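TENA/THI-4 protein, Domain of Unknown Function with a Heme Oxygenase-like Fold (Shewanella denitrificans OS217, PDB 3DDE) is of unknown function but has a heme oxygenase-like helical fold and may be an iron-containing oxidoreductase. Local coordinates at residues P130-N142 and H178-C190. Numbering follows the deposited sequence.
Sequences PVQRLGYSYWAEN and HAEEVNEMLHEVC
With CG anti to its carbonyl carbon (chi1 -69°), L134 is directed from helix 134-141 toward L186 and V189, while the folded chain of E141 (chi1 and chi2 both near -60°) brings its carboxylate over H178 CB. The two helices run roughly antiparallel, their axes 9.1 Å apart and crossing at -147°, as neighbours in the heme oxygenase-like helical bundle. V182 is the knob of a knobs-into-holes fit, seated among L134, S137, Y138 and E141; its CG2 lies 3.8 Å from S137 CB. Toward the C-terminal end of helix 178-189, L134 CD1 meets V189 CG2 tip to tip, and L134 CB slides past L186 CD2 at 3.5 Å. M185, a selenomethionine, crosses L134 at about a right angle, and Y73 and F76 of helix 71-84 also touch L134. Near the C-terminal end of helix 134-141, E141 CB packs on A179 CA at 3.7 Å and E141 OE1 approaches H178 CB at 3.3 Å. A glycine in place of E141 would probably open a gap over A179 and leave one wall of the V182 socket missing. L10 and E11 of helix 7-24 also touch Y138, and N183 OD1 lies at its ring edge, 3.3 Å from Y138 CD1.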
loop_
_atom_site.group_PDB
_atom_site.type_symbol
_atom_site.label_atom_id
_atom_site.label_comp_id
_atom_site.label_asym_id
_atom_site.label_seq_id
_atom_site.Cartn_x
_atom_site.Cartn_y
_atom_site.Cartn_z
ATOM N N PRO A 130 -7.590 -10.086 -9.638
ATOM C CA PRO A 130 -8.565 -9.215 -8.945
ATOM C C PRO A 130 -9.973 -9.772 -8.754
ATOM O O PRO A 130 -10.723 -9.303 -7.908
ATOM C CB PRO A 130 -8.595 -7.944 -9.807
ATOM C CG PRO A 130 -8.016 -8.323 -11.107
ATOM C CD PRO A 130 -7.055 -9.445 -10.850
ATOM N N VAL A 131 -10.309 -10.766 -9.544
ATOM C CA VAL A 131 -11.586 -11.451 -9.474
ATOM C C VAL A 131 -11.768 -12.301 -8.208
ATOM O O VAL A 131 -12.883 -12.501 -7.735
ATOM C CB VAL A 131 -11.686 -12.402 -10.701
ATOM C CG1 VAL A 131 -12.482 -13.631 -10.387
ATOM C CG2 VAL A 131 -12.200 -11.654 -11.925
ATOM N N GLN A 132 -10.654 -12.752 -7.652
ATOM C CA GLN A 132 -10.645 -13.765 -6.601
ATOM C C GLN A 132 -11.421 -13.512 -5.306
ATOM O O GLN A 132 -11.909 -14.468 -4.716
ATOM C CB GLN A 132 -9.197 -14.162 -6.303
ATOM C CG GLN A 132 -8.380 -13.101 -5.585
ATOM C CD GLN A 132 -6.916 -13.468 -5.485
ATOM O OE1 GLN A 132 -6.537 -14.579 -5.786
ATOM N NE2 GLN A 132 -6.096 -12.531 -5.065
ATOM N N ARG A 133 -11.552 -12.261 -4.867
ATOM C CA ARG A 133 -12.286 -11.968 -3.642
ATOM C C ARG A 133 -13.777 -12.344 -3.770
ATOM O O ARG A 133 -14.440 -12.587 -2.764
ATOM C CB ARG A 133 -12.144 -10.495 -3.249
ATOM C CG ARG A 133 -12.598 -10.198 -1.834
ATOM C CD ARG A 133 -12.862 -8.726 -1.611
ATOM N NE ARG A 133 -13.314 -8.483 -0.239
ATOM C CZ ARG A 133 -14.555 -8.659 0.198
ATOM N NH1 ARG A 133 -15.513 -9.123 -0.603
ATOM N NH2 ARG A 133 -14.836 -8.412 1.466
ATOM N N LEU A 134 -14.302 -12.391 -4.999
ATOM C CA LEU A 134 -15.679 -12.812 -5.240
ATOM C C LEU A 134 -15.955 -14.219 -4.678
ATOM O O LEU A 134 -17.106 -14.550 -4.383
ATOM C CB LEU A 134 -16.009 -12.762 -6.732
ATOM C CG LEU A 134 -16.108 -11.402 -7.429
ATOM C CD1 LEU A 134 -16.242 -11.588 -8.936
ATOM C CD2 LEU A 134 -17.289 -10.579 -6.873
ATOM N N GLY A 135 -14.907 -15.031 -4.535
ATOM C CA GLY A 135 -15.016 -16.382 -3.952
ATOM C C GLY A 135 -15.422 -16.346 -2.484
ATOM O O GLY A 135 -16.188 -17.178 -2.018
ATOM N N TYR A 136 -14.886 -15.379 -1.757
ATOM C CA TYR A 136 -15.246 -15.162 -0.359
ATOM C C TYR A 136 -16.722 -14.802 -0.292
ATOM O O TYR A 136 -17.492 -15.411 0.460
ATOM C CB TYR A 136 -14.387 -14.036 0.238
ATOM C CG TYR A 136 -14.772 -13.551 1.629
ATOM C CD1 TYR A 136 -15.066 -14.446 2.655
ATOM C CD2 TYR A 136 -14.777 -12.190 1.924
ATOM C CE1 TYR A 136 -15.380 -13.998 3.927
ATOM C CE2 TYR A 136 -15.078 -11.734 3.183
ATOM C CZ TYR A 136 -15.382 -12.643 4.186
ATOM O OH TYR A 136 -15.687 -12.172 5.441
ATOM N N SER A 137 -17.096 -13.813 -1.102
ATOM C CA SER A 137 -18.460 -13.324 -1.197
ATOM C C SER A 137 -19.437 -14.419 -1.590
ATOM O O SER A 137 -20.593 -14.423 -1.154
ATOM C CB SER A 137 -18.531 -12.207 -2.236
ATOM O OG SER A 137 -17.811 -11.067 -1.807
ATOM N N TYR A 138 -18.989 -15.352 -2.427
ATOM C CA TYR A 138 -19.872 -16.421 -2.860
ATOM C C TYR A 138 -20.460 -17.233 -1.698
ATOM O O TYR A 138 -21.672 -17.416 -1.636
ATOM C CB TYR A 138 -19.225 -17.359 -3.883
ATOM C CG TYR A 138 -20.212 -18.421 -4.321
ATOM C CD1 TYR A 138 -21.250 -18.123 -5.205
ATOM C CD2 TYR A 138 -20.141 -19.717 -3.809
ATOM C CE1 TYR A 138 -22.175 -19.106 -5.582
ATOM C CE2 TYR A 138 -21.047 -20.684 -4.173
ATOM C CZ TYR A 138 -22.063 -20.381 -5.059
ATOM O OH TYR A 138 -22.960 -21.378 -5.407
ATOM N N TRP A 139 -19.622 -17.726 -0.787
ATOM C CA TRP A 139 -20.154 -18.489 0.353
ATOM C C TRP A 139 -20.650 -17.530 1.434
ATOM O O TRP A 139 -21.637 -17.800 2.112
ATOM C CB TRP A 139 -19.141 -19.517 0.910
ATOM C CG TRP A 139 -17.995 -18.942 1.648
ATOM C CD1 TRP A 139 -16.750 -18.693 1.164
ATOM C CD2 TRP A 139 -17.985 -18.521 3.016
ATOM N NE1 TRP A 139 -15.958 -18.150 2.145
ATOM C CE2 TRP A 139 -16.697 -18.019 3.289
ATOM C CE3 TRP A 139 -18.940 -18.516 4.035
ATOM C CZ2 TRP A 139 -16.338 -17.517 4.539
ATOM C CZ3 TRP A 139 -18.577 -18.019 5.280
ATOM C CH2 TRP A 139 -17.290 -17.532 5.520
ATOM N N ALA A 140 -19.978 -16.400 1.591
ATOM C CA ALA A 140 -20.394 -15.432 2.594
ATOM C C ALA A 140 -21.865 -15.023 2.384
ATOM O O ALA A 140 -22.596 -14.869 3.364
ATOM C CB ALA A 140 -19.489 -14.240 2.588
ATOM N N GLU A 141 -22.318 -14.938 1.125
ATOM C CA GLU A 141 -23.702 -14.494 0.814
ATOM C C GLU A 141 -24.765 -15.596 0.721
ATOM O O GLU A 141 -25.949 -15.319 0.921
ATOM C CB GLU A 141 -23.733 -13.664 -0.476
ATOM C CG GLU A 141 -22.923 -12.376 -0.435
ATOM C CD GLU A 141 -23.399 -11.355 0.597
ATOM O OE1 GLU A 141 -24.606 -11.340 0.942
ATOM O OE2 GLU A 141 -22.545 -10.545 1.046
ATOM N N ASN A 142 -24.371 -16.817 0.374
ATOM C CA ASN A 142 -25.302 -17.947 0.343
ATOM C C ASN A 142 -25.049 -18.837 1.567
ATOM O O ASN A 142 -25.098 -20.066 1.475
ATOM C CB ASN A 142 -25.128 -18.741 -0.952
ATOM N N HIS A 178 -27.788 -9.457 -2.513
ATOM C CA HIS A 178 -26.331 -9.465 -2.612
ATOM C C HIS A 178 -25.805 -10.790 -3.179
ATOM O O HIS A 178 -24.823 -10.804 -3.932
ATOM C CB HIS A 178 -25.709 -9.157 -1.245
ATOM C CG HIS A 178 -25.831 -7.721 -0.842
ATOM N ND1 HIS A 178 -26.972 -6.979 -1.067
ATOM C CD2 HIS A 178 -24.974 -6.904 -0.185
ATOM C CE1 HIS A 178 -26.797 -5.755 -0.601
ATOM N NE2 HIS A 178 -25.592 -5.683 -0.060
ATOM N N ALA A 179 -26.431 -11.896 -2.796
ATOM C CA ALA A 179 -26.082 -13.209 -3.337
ATOM C C ALA A 179 -26.297 -13.227 -4.853
ATOM O O ALA A 179 -25.462 -13.727 -5.601
ATOM C CB ALA A 179 -26.934 -14.312 -2.682
ATOM N N GLU A 180 -27.434 -12.699 -5.301
ATOM C CA GLU A 180 -27.732 -12.630 -6.733
ATOM C C GLU A 180 -26.722 -11.729 -7.461
ATOM O O GLU A 180 -26.274 -12.050 -8.567
ATOM C CB GLU A 180 -29.159 -12.128 -6.976
ATOM N N GLU A 181 -26.357 -10.618 -6.818
ATOM C CA GLU A 181 -25.417 -9.655 -7.374
ATOM C C GLU A 181 -24.013 -10.260 -7.526
ATOM O O GLU A 181 -23.343 -10.015 -8.529
ATOM C CB GLU A 181 -25.391 -8.381 -6.506
ATOM C CG GLU A 181 -26.722 -7.612 -6.485
ATOM C CD GLU A 181 -26.710 -6.350 -5.608
ATOM O OE1 GLU A 181 -25.803 -6.185 -4.762
ATOM O OE2 GLU A 181 -27.624 -5.509 -5.762
ATOM N N VAL A 182 -23.577 -11.046 -6.537
ATOM C CA VAL A 182 -22.278 -11.721 -6.592
ATOM C C VAL A 182 -22.249 -12.735 -7.739
ATOM O O VAL A 182 -21.295 -12.783 -8.518
ATOM C CB VAL A 182 -21.952 -12.459 -5.269
ATOM C CG1 VAL A 182 -20.709 -13.316 -5.430
ATOM C CG2 VAL A 182 -21.775 -11.468 -4.111
ATOM N N ASN A 183 -23.295 -13.548 -7.834
ATOM C CA ASN A 183 -23.402 -14.547 -8.896
ATOM C C ASN A 183 -23.388 -13.923 -10.295
ATOM O O ASN A 183 -22.698 -14.426 -11.187
ATOM C CB ASN A 183 -24.651 -15.417 -8.717
ATOM C CG ASN A 183 -24.573 -16.332 -7.492
ATOM O OD1 ASN A 183 -23.619 -16.287 -6.697
ATOM N ND2 ASN A 183 -25.598 -17.163 -7.333
ATOM N N GLU A 184 -24.143 -12.838 -10.488
ATOM C CA GLU A 184 -24.132 -12.129 -11.768
ATOM C C GLU A 184 -22.721 -11.585 -12.058
ATOM O O GLU A 184 -22.226 -11.716 -13.176
ATOM C CB GLU A 184 -25.160 -10.995 -11.787
HETATM N N MSE A 185 -22.069 -11.006 -11.048
HETATM C CA MSE A 185 -20.712 -10.450 -11.213
HETATM C C MSE A 185 -19.694 -11.549 -11.548
HETATM O O MSE A 185 -18.825 -11.347 -12.398
HETATM C CB MSE A 185 -20.283 -9.668 -9.956
HETATM C CG MSE A 185 -19.045 -8.773 -10.112
HETATM SE SE MSE A 185 -19.137 -7.496 -11.601
HETATM C CE MSE A 185 -20.916 -6.834 -11.318
ATOM N N LEU A 186 -19.803 -12.700 -10.879
ATOM C CA LEU A 186 -18.952 -13.860 -11.177
ATOM C C LEU A 186 -19.048 -14.272 -12.655
ATOM O O LEU A 186 -18.017 -14.491 -13.298
ATOM C CB LEU A 186 -19.299 -15.057 -10.277
ATOM C CG LEU A 186 -18.796 -15.038 -8.832
ATOM C CD1 LEU A 186 -19.541 -16.037 -7.975
ATOM C CD2 LEU A 186 -17.293 -15.300 -8.787
ATOM N N HIS A 187 -20.274 -14.372 -13.187
ATOM C CA HIS A 187 -20.478 -14.726 -14.601
ATOM C C HIS A 187 -19.889 -13.656 -15.541
ATOM O O HIS A 187 -19.408 -13.969 -16.625
ATOM C CB HIS A 187 -21.964 -14.911 -14.934
ATOM C CG HIS A 187 -22.595 -16.136 -14.336
ATOM N ND1 HIS A 187 -22.012 -17.386 -14.398
ATOM C CD2 HIS A 187 -23.813 -16.323 -13.770
ATOM C CE1 HIS A 187 -22.814 -18.275 -13.840
ATOM N NE2 HIS A 187 -23.916 -17.658 -13.452
ATOM N N GLU A 188 -19.923 -12.396 -15.110
ATOM C CA GLU A 188 -19.411 -11.269 -15.909
ATOM C C GLU A 188 -17.882 -11.177 -15.959
ATOM O O GLU A 188 -17.311 -10.936 -17.024
ATOM C CB GLU A 188 -20.012 -9.946 -15.387
ATOM C CG GLU A 188 -19.292 -8.634 -15.785
ATOM C CD GLU A 188 -19.294 -8.329 -17.280
ATOM O OE1 GLU A 188 -20.083 -8.945 -18.045
ATOM O OE2 GLU A 188 -18.504 -7.435 -17.679
ATOM N N VAL A 189 -17.224 -11.367 -14.823
ATOM C CA VAL A 189 -15.763 -11.197 -14.754
ATOM C C VAL A 189 -14.919 -12.462 -15.004
ATOM O O VAL A 189 -13.729 -12.341 -15.279
ATOM C CB VAL A 189 -15.327 -10.512 -13.424
ATOM C CG1 VAL A 189 -16.009 -9.158 -13.289
ATOM C CG2 VAL A 189 -15.630 -11.399 -12.213
ATOM N N CYS A 190 -15.505 -13.652 -14.910
ATOM C CA CYS A 190 -14.755 -14.887 -15.168
ATOM C C CYS A 190 -14.715 -15.220 -16.668
ATOM O O CYS A 190 -15.696 -15.699 -17.243
ATOM C CB CYS A 190 -15.339 -16.059 -14.387
ATOM S SG CYS A 190 -15.109 -15.939 -12.607
#